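Local coordinates for salmonella typhimurium DB7155 bacteriophage DET7 tailspike (Bacteriophage, PDB 2V5I), which binds the O-antigen of its Salmonella host and probably hydrolyses it, acting as the trimeric, beta-helical receptor-binding spike of the phage, at residues A[353-358]-A[376-381]; A[383-388]-A[404-409]; A[398-403]-A[424-429]; A[408-413]-A[428-433]. All coordinates share one frame; numbering follows the deposited sequence. Where two conformers were deposited one is given.

All four contacts join successive turns of one parallel beta-helix. Interactions 1, 2 and 4 reach the same parallel ladder, through strands 357-364, 386-388, 412-414 and 431-433; interaction 3 pairs the loops that follow strands 393-398 and 417-423. Interaction 2 is a surface contact, carried by two glutamine amides and two waters. Interaction 3 is buried, lies against the second subunit and has no direct hydrogen bond between its segments. Interactions 1 and 4 are partly buried and mix backbone bonds with apolar packing. Neighbours also connect directly: N380 OD1 accepts from N408 N, D384 OD1 from L410 N, and K403 of interaction 3 forms a salt bridge with D353 of interaction 1.

Interaction 1: residues A[353-358]-A[376-381]; sequences DCAGAG and CNYLNF
A355 packs against the ring of Y378 in a CH-pi contact, its CA over the ring centre, 3.7 Å from the centroid. A chi1 of 74° sets Y378 CG between its own backbone N and carbonyl carbon, which brings CG to 4.0 Å from A355 CA. The methyl of A355 also touches L379, with CB 3.7 Å from CG. At the edge of the F381 ring, A355 O lies near the ring plane, 3.5 Å from CD2.

Three backbone bonds hold this packing in place. Y378 N donates to C354 O and L379 N to A355 O, while N377 N meets G356 O at 2.7 Å from well above the carbonyl plane. Further out, the N377 amide clamps F381: OD1 accepts from F381 N, and ND2 donates a hydrogen bond to F381 O at 3.1 Å, across the type I turn N377-N380. D353 OD1 comes within 3.3 Å of Y378 CD2, but OD1 forms a salt bridge with K403 NZ, and K403 also makes a cation-pi contact with the tyrosine. Y378 OH bonds to N331. Loops stacked from one turn to the next in this way belong to the parallel beta-helix of P22-type tailspikes.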
loop_
_atom_site.group_PDB
_atom_site.type_symbol
_atom_site.label_atom_id
_atom_site.label_comp_id
_atom_site.label_asym_id
_atom_site.label_seq_id
_atom_site.Cartn_x
_atom_site.Cartn_y
_atom_site.Cartn_z
ATOM N N ASP A 353 6.592 -13.610 -8.426
ATOM C CA ASP A 353 7.785 -14.368 -8.934
ATOM C C ASP A 353 8.189 -15.435 -7.948
ATOM O O ASP A 353 9.377 -15.502 -7.577
ATOM C CB ASP A 353 8.967 -13.416 -9.260
ATOM C CG ASP A 353 10.009 -14.034 -10.226
ATOM O OD1 ASP A 353 9.701 -15.015 -10.913
ATOM O OD2 ASP A 353 11.120 -13.479 -10.309
ATOM N N CYS A 354 7.218 -16.267 -7.559
ATOM C CA CYS A 354 7.453 -17.403 -6.632
ATOM C C CYS A 354 7.561 -18.694 -7.420
ATOM O O CYS A 354 6.870 -18.910 -8.436
ATOM C CB CYS A 354 6.407 -17.553 -5.538
ATOM S SG CYS A 354 6.487 -16.180 -4.320
ATOM N N ALA A 355 8.542 -19.521 -7.048
ATOM C CA ALA A 355 8.728 -20.803 -7.726
ATOM C C ALA A 355 7.585 -21.788 -7.536
ATOM O O ALA A 355 7.273 -22.545 -8.450
ATOM C CB ALA A 355 10.029 -21.450 -7.290
ATOM N N GLY A 356 6.983 -21.835 -6.346
ATOM C CA GLY A 356 5.748 -22.566 -6.140
ATOM C C GLY A 356 4.502 -21.675 -6.071
ATOM O O GLY A 356 4.479 -20.569 -6.622
ATOM N N ALA A 357 3.474 -22.164 -5.394
ATOM C CA ALA A 357 2.200 -21.462 -5.295
ATOM C C ALA A 357 2.409 -20.087 -4.658
ATOM O O ALA A 357 3.271 -19.902 -3.786
ATOM C CB ALA A 357 1.255 -22.261 -4.498
ATOM N N GLY A 358 1.535 -19.144 -5.001
ATOM C CA GLY A 358 1.630 -17.844 -4.394
ATOM C C GLY A 358 0.898 -17.712 -3.083
ATOM O O GLY A 358 1.396 -17.061 -2.171
ATOM N N CYS A 376 3.634 -16.624 -10.297
ATOM C CA CYS A 376 3.859 -17.692 -9.357
ATOM C C CYS A 376 3.821 -19.080 -10.038
ATOM O O CYS A 376 3.501 -19.224 -11.222
ATOM C CB CYS A 376 2.934 -17.597 -8.124
ATOM S SG CYS A 376 3.386 -16.123 -7.131
ATOM N N ASN A 377 4.245 -20.072 -9.266
ATOM C CA ASN A 377 4.467 -21.430 -9.788
ATOM C C ASN A 377 5.378 -21.495 -11.005
ATOM O O ASN A 377 5.136 -22.247 -11.939
ATOM C CB ASN A 377 3.164 -22.164 -10.032
ATOM C CG ASN A 377 3.382 -23.663 -10.192
ATOM O OD1 ASN A 377 4.354 -24.216 -9.625
ATOM N ND2 ASN A 377 2.533 -24.326 -10.980
ATOM N N TYR A 378 6.436 -20.681 -11.005
ATOM C CA TYR A 378 7.261 -20.581 -12.217
ATOM C C TYR A 378 8.065 -21.874 -12.455
ATOM O O TYR A 378 8.485 -22.103 -13.567
ATOM C CB TYR A 378 8.104 -19.291 -12.232
ATOM C CG TYR A 378 9.298 -19.212 -11.315
ATOM C CD1 TYR A 378 10.394 -20.050 -11.492
ATOM C CD2 TYR A 378 9.385 -18.239 -10.310
ATOM C CE1 TYR A 378 11.484 -19.989 -10.672
ATOM C CE2 TYR A 378 10.478 -18.174 -9.483
ATOM C CZ TYR A 378 11.545 -19.026 -9.670
ATOM O OH TYR A 378 12.685 -18.967 -8.867
ATOM N N LEU A 379 8.231 -22.732 -11.443
ATOM C CA LEU A 379 8.853 -24.060 -11.631
ATOM C C LEU A 379 7.827 -25.137 -12.012
ATOM O O LEU A 379 8.182 -26.307 -12.168
ATOM C CB LEU A 379 9.641 -24.505 -10.397
ATOM C CG LEU A 379 10.898 -23.709 -10.093
ATOM C CD1 LEU A 379 11.671 -24.347 -8.937
ATOM C CD2 LEU A 379 11.806 -23.608 -11.271
ATOM N N ASN A 380 6.562 -24.771 -12.194
ATOM C CA ASN A 380 5.588 -25.719 -12.751
ATOM C C ASN A 380 5.347 -26.954 -11.900
ATOM O O ASN A 380 5.236 -28.110 -12.423
ATOM C CB ASN A 380 5.963 -26.097 -14.181
ATOM C CG ASN A 380 4.786 -26.652 -14.982
ATOM O OD1 ASN A 380 3.616 -26.436 -14.640
ATOM N ND2 ASN A 380 5.106 -27.397 -16.050
ATOM N N PHE A 381 5.234 -26.751 -10.600
ATOM C CA PHE A 381 4.735 -27.778 -9.693
ATOM C C PHE A 381 3.290 -28.159 -10.047
ATOM O O PHE A 381 2.577 -27.396 -10.688
ATOM C CB PHE A 381 4.738 -27.296 -8.253
ATOM C CG PHE A 381 6.109 -27.144 -7.644
ATOM C CD1 PHE A 381 6.707 -28.202 -6.992
ATOM C CD2 PHE A 381 6.723 -25.918 -7.602
ATOM C CE1 PHE A 381 7.948 -28.040 -6.382
ATOM C CE2 PHE A 381 7.961 -25.737 -7.004
ATOM C CZ PHE A 381 8.575 -26.793 -6.407
#

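Interaction 2: residues A[383-388]-A[404-409]; sequences SDQIII and PQPSNG
Q385 runs extended beyond CG (chi2 162°) while Q405 bends there (chi2 -75°), and the two amides meet with their planes only 14° apart. Q385 NE2 donates to Q405 OE1 over 3.1 Å in an almost straight bond. The donor lies in the plane of the Q405 carbonyl and the acceptor in the amide plane of Q385, as nearly coplanar amides allow. A water completes the pair: it donates to Q385 OE1 at 2.7 Å and accepts from Q405 NE2 at 2.9 Å. Two amides and one water thus close a ring of hydrogen bonds that couples the two amide orientations to each other. P406 meets Q385 tip to tip, its CG 3.7 Å from NE2.

A second water ties the backbones together, donating to S383 O at 3.0 Å and to N408 O at 2.8 Å. With both protons spent it can only accept from Q385, and the weak bond from NE2 supports placing the nitrogen there. Close by, G409 CA points a hydrogen at S383 O across 3.5 Å, a CA-H...O contact. D384 OD1 stands 3.6 Å from G409 CA, and its hydrogen-bond partner is L410 N, the next residue along. This largely polar, hydrated contact sits on the surface, where 383-385 lead into strand 386-388. That strand is flanked in its parallel ladder by 357-364 and 412-414, and the backbone of Q385 already bonds to both neighbouring turns, at G358 and L410.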
loop_
_atom_site.group_PDB
_atom_site.type_symbol
_atom_site.label_atom_id
_atom_site.label_comp_id
_atom_site.label_asym_id
_atom_site.label_seq_id
_atom_site.Cartn_x
_atom_site.Cartn_y
_atom_site.Cartn_z
ATOM N N SER A 383 0.417 -27.681 -8.895
ATOM C CA SER A 383 -0.243 -26.841 -7.896
ATOM C C SER A 383 -0.941 -25.685 -8.606
ATOM O O SER A 383 -0.542 -25.277 -9.690
ATOM C CB SER A 383 0.778 -26.247 -6.914
ATOM O OG SER A 383 0.144 -25.419 -5.946
ATOM N N ASP A 384 -2.003 -25.193 -8.002
ATOM C CA ASP A 384 -2.599 -23.976 -8.457
ATOM C C ASP A 384 -1.820 -22.790 -7.899
ATOM O O ASP A 384 -1.191 -22.921 -6.860
ATOM C CB ASP A 384 -4.039 -23.912 -8.003
ATOM C CG ASP A 384 -4.825 -25.173 -8.415
ATOM O OD1 ASP A 384 -4.673 -25.623 -9.563
ATOM O OD2 ASP A 384 -5.549 -25.729 -7.567
ATOM N N GLN A 385 -1.921 -21.633 -8.537
ATOM C CA GLN A 385 -1.173 -20.446 -8.087
ATOM C C GLN A 385 -1.782 -19.812 -6.857
ATOM O O GLN A 385 -1.044 -19.318 -5.973
ATOM C CB GLN A 385 -1.040 -19.451 -9.214
ATOM C CG GLN A 385 -0.155 -19.964 -10.381
ATOM C CD GLN A 385 -0.341 -19.215 -11.678
ATOM O OE1 GLN A 385 -0.438 -17.992 -11.715
ATOM N NE2 GLN A 385 -0.364 -19.957 -12.766
ATOM N N ILE A 386 -3.118 -19.683 -6.849
ATOM C CA ILE A 386 -3.837 -19.011 -5.801
ATOM C C ILE A 386 -4.931 -20.004 -5.361
ATOM O O ILE A 386 -5.794 -20.349 -6.161
ATOM C CB ILE A 386 -4.472 -17.705 -6.349
ATOM C CG1 ILE A 386 -3.400 -16.724 -6.869
ATOM C CG2 ILE A 386 -5.366 -17.067 -5.327
ATOM C CD1 ILE A 386 -3.971 -15.691 -7.883
ATOM N N ILE A 387 -4.914 -20.434 -4.105
ATOM C CA ILE A 387 -5.837 -21.445 -3.578
ATOM C C ILE A 387 -6.521 -20.873 -2.345
ATOM O O ILE A 387 -5.852 -20.353 -1.451
ATOM C CB ILE A 387 -5.051 -22.677 -3.154
ATOM C CG1 ILE A 387 -4.379 -23.309 -4.377
ATOM C CG2 ILE A 387 -5.968 -23.664 -2.389
ATOM C CD1 ILE A 387 -3.014 -23.972 -4.061
ATOM N N ILE A 388 -7.858 -20.885 -2.344
ATOM C CA ILE A 388 -8.655 -20.557 -1.183
ATOM C C ILE A 388 -9.619 -21.717 -1.021
ATOM O O ILE A 388 -10.334 -22.052 -1.945
ATOM C CB ILE A 388 -9.445 -19.230 -1.332
ATOM C CG1 ILE A 388 -8.490 -18.065 -1.647
ATOM C CG2 ILE A 388 -10.256 -18.955 -0.075
ATOM C CD1 ILE A 388 -9.205 -16.755 -1.932
ATOM N N PRO A 404 5.483 -16.750 -19.075
ATOM C CA PRO A 404 4.512 -17.642 -19.666
ATOM C C PRO A 404 3.872 -18.493 -18.594
ATOM O O PRO A 404 4.511 -18.858 -17.596
ATOM C CB PRO A 404 5.332 -18.474 -20.656
ATOM C CG PRO A 404 6.705 -18.393 -20.220
ATOM C CD PRO A 404 6.861 -17.056 -19.491
ATOM N N GLN A 405 2.613 -18.856 -18.805
ATOM C CA GLN A 405 1.907 -19.638 -17.779
ATOM C C GLN A 405 2.493 -21.022 -17.637
ATOM O O GLN A 405 2.834 -21.656 -18.627
ATOM C CB GLN A 405 0.420 -19.746 -18.126
ATOM C CG GLN A 405 -0.360 -18.460 -17.963
ATOM C CD GLN A 405 -0.636 -18.109 -16.519
ATOM O OE1 GLN A 405 -0.673 -18.979 -15.641
ATOM N NE2 GLN A 405 -0.781 -16.822 -16.247
ATOM N N PRO A 406 2.580 -21.524 -16.409
ATOM C CA PRO A 406 2.981 -22.924 -16.258
ATOM C C PRO A 406 1.919 -23.859 -16.834
ATOM O O PRO A 406 0.730 -23.543 -16.772
ATOM C CB PRO A 406 3.055 -23.131 -14.738
ATOM C CG PRO A 406 2.357 -22.014 -14.131
ATOM C CD PRO A 406 2.300 -20.874 -15.125
ATOM N N SER A 407 2.360 -24.995 -17.369
ATOM C CA SER A 407 1.429 -25.938 -17.959
ATOM C C SER A 407 0.537 -26.612 -16.916
ATOM O O SER A 407 -0.615 -26.939 -17.223
ATOM C CB SER A 407 2.151 -26.965 -18.833
ATOM O OG SER A 407 2.899 -27.867 -18.067
ATOM N N ASN A 408 1.022 -26.813 -15.702
ATOM C CA ASN A 408 0.228 -27.426 -14.646
ATOM C C ASN A 408 -0.585 -26.421 -13.874
ATOM O O ASN A 408 -0.139 -25.273 -13.679
ATOM C CB ASN A 408 1.111 -28.161 -13.639
ATOM C CG ASN A 408 1.862 -29.301 -14.259
ATOM O OD1 ASN A 408 1.292 -30.058 -15.037
ATOM N ND2 ASN A 408 3.143 -29.443 -13.925
ATOM N N GLY A 409 -1.766 -26.859 -13.428
ATOM C CA GLY A 409 -2.533 -26.127 -12.439
ATOM C C GLY A 409 -3.391 -25.006 -12.964
ATOM O O GLY A 409 -3.265 -24.583 -14.132
HETATM O O HOH W 1 -0.101 -23.200 -11.856
HETATM O O HOH W 2 -0.998 -15.987 -13.475
#

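Interaction 3: residues A[398-403]-A[424-429]; sequences RAAGIK and GNVPPD
A400 presses its methyl onto a peptide carbonyl: CB is 3.5 Å from N425 O, and no direct hydrogen bond joins the two segments. Both are loops of the parallel beta-helix, on successive turns, following strands 393-398 and 417-423; where the loops begin, A399 still bonds through its backbone to V423, the last residue of strand 417-423. N425 is the centre of an inverse gamma turn, closed by a weak bond of 2.8 Å from V426 N to G424 O. N425 O, at the centre of this turn, is the atom that meets the methyl. G424 opens the turn with a phi of 127°; at its backbone angles a CB would be jammed against the preceding carbonyl O and tight against A400 CB, so glycine suits the position.

V426 carries the apolar side of the contact. Its chi1 of 177° sends CG1 anti to the backbone N and leaves CG2 beside that N, and it is CG2 that touches both alanines. It lies 3.9 Å from A399 CB and 4.1 Å from A400 CB. A399 also packs on V411, just ahead of strand 412-414.

The same region faces a neighbouring copy of the protein. N425 packs on L437 of the second subunit and V426 on V440 of that chain, which makes the loop pair part of the trimer interface. One water bridges the backbones, accepting from N425 N at 2.9 Å and making a weak, long bond to A400 O.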
loop_
_atom_site.group_PDB
_atom_site.type_symbol
_atom_site.label_atom_id
_atom_site.label_comp_id
_atom_site.label_asym_id
_atom_site.label_seq_id
_atom_site.Cartn_x
_atom_site.Cartn_y
_atom_site.Cartn_z
ATOM N N ARG A 398 -4.841 -8.859 -8.591
ATOM C CA ARG A 398 -4.049 -8.900 -9.812
ATOM C C ARG A 398 -3.393 -10.251 -9.834
ATOM O O ARG A 398 -2.731 -10.617 -8.870
ATOM C CB ARG A 398 -3.007 -7.780 -9.769
ATOM C CG ARG A 398 -3.696 -6.421 -9.844
ATOM C CD ARG A 398 -2.969 -5.337 -9.236
ATOM N NE ARG A 398 -2.841 -5.450 -7.790
ATOM C CZ ARG A 398 -3.578 -4.826 -6.898
ATOM N NH1 ARG A 398 -4.593 -4.065 -7.277
ATOM N NH2 ARG A 398 -3.283 -4.987 -5.604
ATOM N N ALA A 399 -3.667 -11.030 -10.888
ATOM C CA ALA A 399 -3.297 -12.443 -10.929
ATOM C C ALA A 399 -2.528 -12.865 -12.190
ATOM O O ALA A 399 -2.501 -14.057 -12.493
ATOM C CB ALA A 399 -4.520 -13.315 -10.787
ATOM N N ALA A 400 -1.941 -11.946 -12.942
ATOM C CA ALA A 400 -1.092 -12.325 -14.091
ATOM C C ALA A 400 0.103 -11.384 -14.210
ATOM O O ALA A 400 -0.058 -10.175 -14.172
ATOM C CB ALA A 400 -1.874 -12.271 -15.397
ATOM N N GLY A 401 1.283 -11.979 -14.401
ATOM C CA GLY A 401 2.514 -11.269 -14.605
ATOM C C GLY A 401 2.980 -11.403 -16.041
ATOM O O GLY A 401 2.144 -11.557 -16.953
ATOM N N ILE A 402 4.293 -11.457 -16.227
ATOM C CA ILE A 402 4.905 -11.437 -17.575
ATOM C C ILE A 402 5.441 -12.797 -18.041
ATOM O O ILE A 402 5.735 -12.950 -19.229
ATOM C CB ILE A 402 6.035 -10.372 -17.615
ATOM C CG1 ILE A 402 6.269 -9.823 -19.038
ATOM C CG2 ILE A 402 7.295 -10.827 -16.861
ATOM C CD1 ILE A 402 6.964 -8.458 -19.009
ATOM N N LYS A 403 5.575 -13.746 -17.139
ATOM C CA LYS A 403 6.131 -15.048 -17.485
ATOM C C LYS A 403 5.054 -15.853 -18.193
ATOM O O LYS A 403 3.848 -15.697 -17.932
ATOM C CB LYS A 403 6.606 -15.786 -16.221
ATOM C CG LYS A 403 7.778 -15.095 -15.496
ATOM C CD LYS A 403 8.485 -15.981 -14.450
ATOM C CE LYS A 403 9.876 -15.407 -14.134
ATOM N NZ LYS A 403 10.683 -16.219 -13.208
ATOM N N GLY A 424 -5.778 -8.402 -15.006
ATOM C CA GLY A 424 -4.572 -8.915 -15.629
ATOM C C GLY A 424 -4.920 -9.815 -16.807
ATOM O O GLY A 424 -6.088 -10.151 -17.048
ATOM N N ASN A 425 -3.904 -10.191 -17.549
ATOM C CA ASN A 425 -4.134 -11.112 -18.655
ATOM C C ASN A 425 -4.170 -12.551 -18.152
ATOM O O ASN A 425 -3.275 -13.395 -18.366
ATOM C CB ASN A 425 -3.074 -10.878 -19.702
ATOM C CG ASN A 425 -3.380 -11.601 -21.006
ATOM O OD1 ASN A 425 -4.517 -11.974 -21.267
ATOM N ND2 ASN A 425 -2.371 -11.744 -21.831
ATOM N N VAL A 426 -5.221 -12.816 -17.409
ATOM C CA VAL A 426 -5.454 -14.096 -16.795
ATOM C C VAL A 426 -6.133 -14.989 -17.835
ATOM O O VAL A 426 -7.119 -14.550 -18.448
ATOM C CB VAL A 426 -6.370 -13.956 -15.556
ATOM C CG1 VAL A 426 -6.671 -15.310 -14.943
ATOM C CG2 VAL A 426 -5.749 -13.081 -14.503
ATOM N N PRO A 427 -5.624 -16.230 -18.056
ATOM C CA PRO A 427 -6.334 -17.148 -18.953
ATOM C C PRO A 427 -7.723 -17.495 -18.437
ATOM O O PRO A 427 -7.871 -17.966 -17.321
ATOM C CB PRO A 427 -5.426 -18.389 -18.991
ATOM C CG PRO A 427 -4.116 -17.934 -18.567
ATOM C CD PRO A 427 -4.354 -16.828 -17.581
ATOM N N PRO A 428 -8.761 -17.216 -19.231
ATOM C CA PRO A 428 -10.101 -17.354 -18.723
ATOM C C PRO A 428 -10.504 -18.800 -18.401
ATOM O O PRO A 428 -11.412 -19.009 -17.587
ATOM C CB PRO A 428 -10.968 -16.705 -19.826
ATOM C CG PRO A 428 -10.105 -16.654 -21.049
ATOM C CD PRO A 428 -8.708 -16.621 -20.577
ATOM N N ASP A 429 -9.778 -19.762 -18.963
ATOM C CA ASP A 429 -10.045 -21.167 -18.691
ATOM C C ASP A 429 -9.303 -21.730 -17.449
ATOM O O ASP A 429 -9.453 -22.893 -17.128
ATOM C CB ASP A 429 -9.735 -21.987 -19.919
ATOM C CG ASP A 429 -8.270 -21.920 -20.318
ATOM O OD1 ASP A 429 -7.682 -20.794 -20.321
ATOM O OD2 ASP A 429 -7.736 -22.986 -20.680
HETATM O O HOH W 3 -1.381 -8.872 -17.009
#

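Interaction 4: residues A[408-413]-A[428-433]; sequences NGLVIS and PDKILV
V411 and K430 meet where the contact is tightest, with K430 O gripped by two backbone N-H groups. V411 N lies 2.8 Å from K430 O, while I412 N makes a longer, weak bond to that same oxygen. K430 CB lies against V411 CG2, the two side chains crossing at about a right angle. L432 N donates to I412 O at 2.9 Å; with the weak I412 bond this makes the parallel bridge I412-I431, and S413-L432 is the next. I412 and I431 put their side chains on the buried face, with I412 CB 4.5 Å from I431 CG2, and both rest on L422 of strand 417-423.

The other face is less buried: L432 is exposed, L410 and S413 partly so. L410 crosses L432 obliquely, CD1 touching CB at 3.9 Å, and S413 OG is 3.8 Å from L432 CD2. At the partly exposed rim, K430 turns at chi2 (-66°), which leaves its CD 4.0 Å from G409 O.

Strand 431-433 is the last of this chain's parallel ladder, next to 412-414, which pairs in turn with 386-388. At this end of the ladder I431 and V433 pack on F449 of the third subunit, and I431 also touches V440 of the second.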
loop_
_atom_site.group_PDB
_atom_site.type_symbol
_atom_site.label_atom_id
_atom_site.label_comp_id
_atom_site.label_asym_id
_atom_site.label_seq_id
_atom_site.Cartn_x
_atom_site.Cartn_y
_atom_site.Cartn_z
ATOM N N ASN A 408 1.022 -26.813 -15.702
ATOM C CA ASN A 408 0.228 -27.426 -14.646
ATOM C C ASN A 408 -0.585 -26.421 -13.874
ATOM O O ASN A 408 -0.139 -25.273 -13.679
ATOM C CB ASN A 408 1.111 -28.161 -13.639
ATOM C CG ASN A 408 1.862 -29.301 -14.259
ATOM O OD1 ASN A 408 1.292 -30.058 -15.037
ATOM N ND2 ASN A 408 3.143 -29.443 -13.925
ATOM N N GLY A 409 -1.766 -26.859 -13.428
ATOM C CA GLY A 409 -2.533 -26.127 -12.439
ATOM C C GLY A 409 -3.391 -25.006 -12.964
ATOM O O GLY A 409 -3.265 -24.583 -14.132
ATOM N N LEU A 410 -4.226 -24.501 -12.079
ATOM C CA LEU A 410 -5.036 -23.329 -12.342
ATOM C C LEU A 410 -4.317 -22.054 -11.858
ATOM O O LEU A 410 -3.451 -22.111 -10.987
ATOM C CB LEU A 410 -6.367 -23.422 -11.605
ATOM C CG LEU A 410 -7.242 -24.639 -11.949
ATOM C CD1 LEU A 410 -8.367 -24.819 -10.944
ATOM C CD2 LEU A 410 -7.784 -24.391 -13.324
ATOM N N VAL A 411 -4.779 -20.920 -12.322
ATOM C CA VAL A 411 -4.316 -19.650 -11.768
ATOM C C VAL A 411 -5.019 -19.460 -10.419
ATOM O O VAL A 411 -4.368 -19.170 -9.423
ATOM C CB VAL A 411 -4.574 -18.485 -12.701
ATOM C CG1 VAL A 411 -4.209 -17.136 -12.044
ATOM C CG2 VAL A 411 -3.790 -18.656 -13.959
ATOM N N ILE A 412 -6.360 -19.583 -10.411
ATOM C CA ILE A 412 -7.154 -19.448 -9.206
ATOM C C ILE A 412 -8.012 -20.692 -9.007
ATOM O O ILE A 412 -8.711 -21.101 -9.920
ATOM C CB ILE A 412 -8.132 -18.240 -9.300
ATOM C CG1 ILE A 412 -7.332 -16.953 -9.299
ATOM C CG2 ILE A 412 -9.130 -18.227 -8.094
ATOM C CD1 ILE A 412 -8.126 -15.726 -9.724
ATOM N N SER A 413 -7.968 -21.229 -7.791
ATOM C CA SER A 413 -8.879 -22.276 -7.332
ATOM C C SER A 413 -9.477 -21.838 -5.998
ATOM O O SER A 413 -8.865 -21.961 -4.916
ATOM C CB SER A 413 -8.088 -23.554 -7.168
ATOM O OG SER A 413 -8.878 -24.595 -6.598
ATOM N N PRO A 428 -8.761 -17.216 -19.231
ATOM C CA PRO A 428 -10.101 -17.354 -18.723
ATOM C C PRO A 428 -10.504 -18.800 -18.401
ATOM O O PRO A 428 -11.412 -19.009 -17.587
ATOM C CB PRO A 428 -10.968 -16.705 -19.826
ATOM C CG PRO A 428 -10.105 -16.654 -21.049
ATOM C CD PRO A 428 -8.708 -16.621 -20.577
ATOM N N ASP A 429 -9.778 -19.762 -18.963
ATOM C CA ASP A 429 -10.045 -21.167 -18.691
ATOM C C ASP A 429 -9.303 -21.730 -17.449
ATOM O O ASP A 429 -9.453 -22.893 -17.128
ATOM C CB ASP A 429 -9.735 -21.987 -19.919
ATOM C CG ASP A 429 -8.270 -21.920 -20.318
ATOM O OD1 ASP A 429 -7.682 -20.794 -20.321
ATOM O OD2 ASP A 429 -7.736 -22.986 -20.680
ATOM N N LYS A 430 -8.492 -20.916 -16.776
ATOM C CA LYS A 430 -7.680 -21.422 -15.673
ATOM C C LYS A 430 -8.132 -20.811 -14.348
ATOM O O LYS A 430 -7.329 -20.545 -13.452
ATOM C CB LYS A 430 -6.222 -21.105 -15.947
ATOM C CG LYS A 430 -5.687 -21.759 -17.180
ATOM C CD LYS A 430 -5.626 -23.261 -17.061
ATOM C CE LYS A 430 -5.001 -23.871 -18.315
ATOM N NZ LYS A 430 -5.052 -25.324 -18.233
ATOM N N ILE A 431 -9.446 -20.580 -14.236
ATOM C CA ILE A 431 -10.070 -20.056 -13.035
ATOM C C ILE A 431 -11.203 -20.962 -12.614
ATOM O O ILE A 431 -12.019 -21.354 -13.450
ATOM C CB ILE A 431 -10.711 -18.698 -13.356
ATOM C CG1 ILE A 431 -9.663 -17.670 -13.756
ATOM C CG2 ILE A 431 -11.520 -18.195 -12.219
ATOM C CD1 ILE A 431 -10.296 -16.469 -14.409
ATOM N N LEU A 432 -11.256 -21.290 -11.335
ATOM C CA LEU A 432 -12.363 -22.005 -10.734
ATOM C C LEU A 432 -12.767 -21.196 -9.523
ATOM O O LEU A 432 -11.998 -21.071 -8.594
ATOM C CB LEU A 432 -11.922 -23.412 -10.310
ATOM C CG LEU A 432 -12.708 -24.206 -9.262
ATOM C CD1 LEU A 432 -14.004 -24.734 -9.836
ATOM C CD2 LEU A 432 -11.864 -25.397 -8.749
ATOM N N VAL A 433 -13.960 -20.602 -9.549
ATOM C CA VAL A 433 -14.453 -19.793 -8.446
ATOM C C VAL A 433 -15.911 -20.061 -8.185
ATOM O O VAL A 433 -16.609 -20.513 -9.093
ATOM C CB VAL A 433 -14.240 -18.275 -8.674
ATOM C CG1 VAL A 433 -12.767 -17.941 -8.676
ATOM C CG2 VAL A 433 -14.919 -17.810 -9.965
#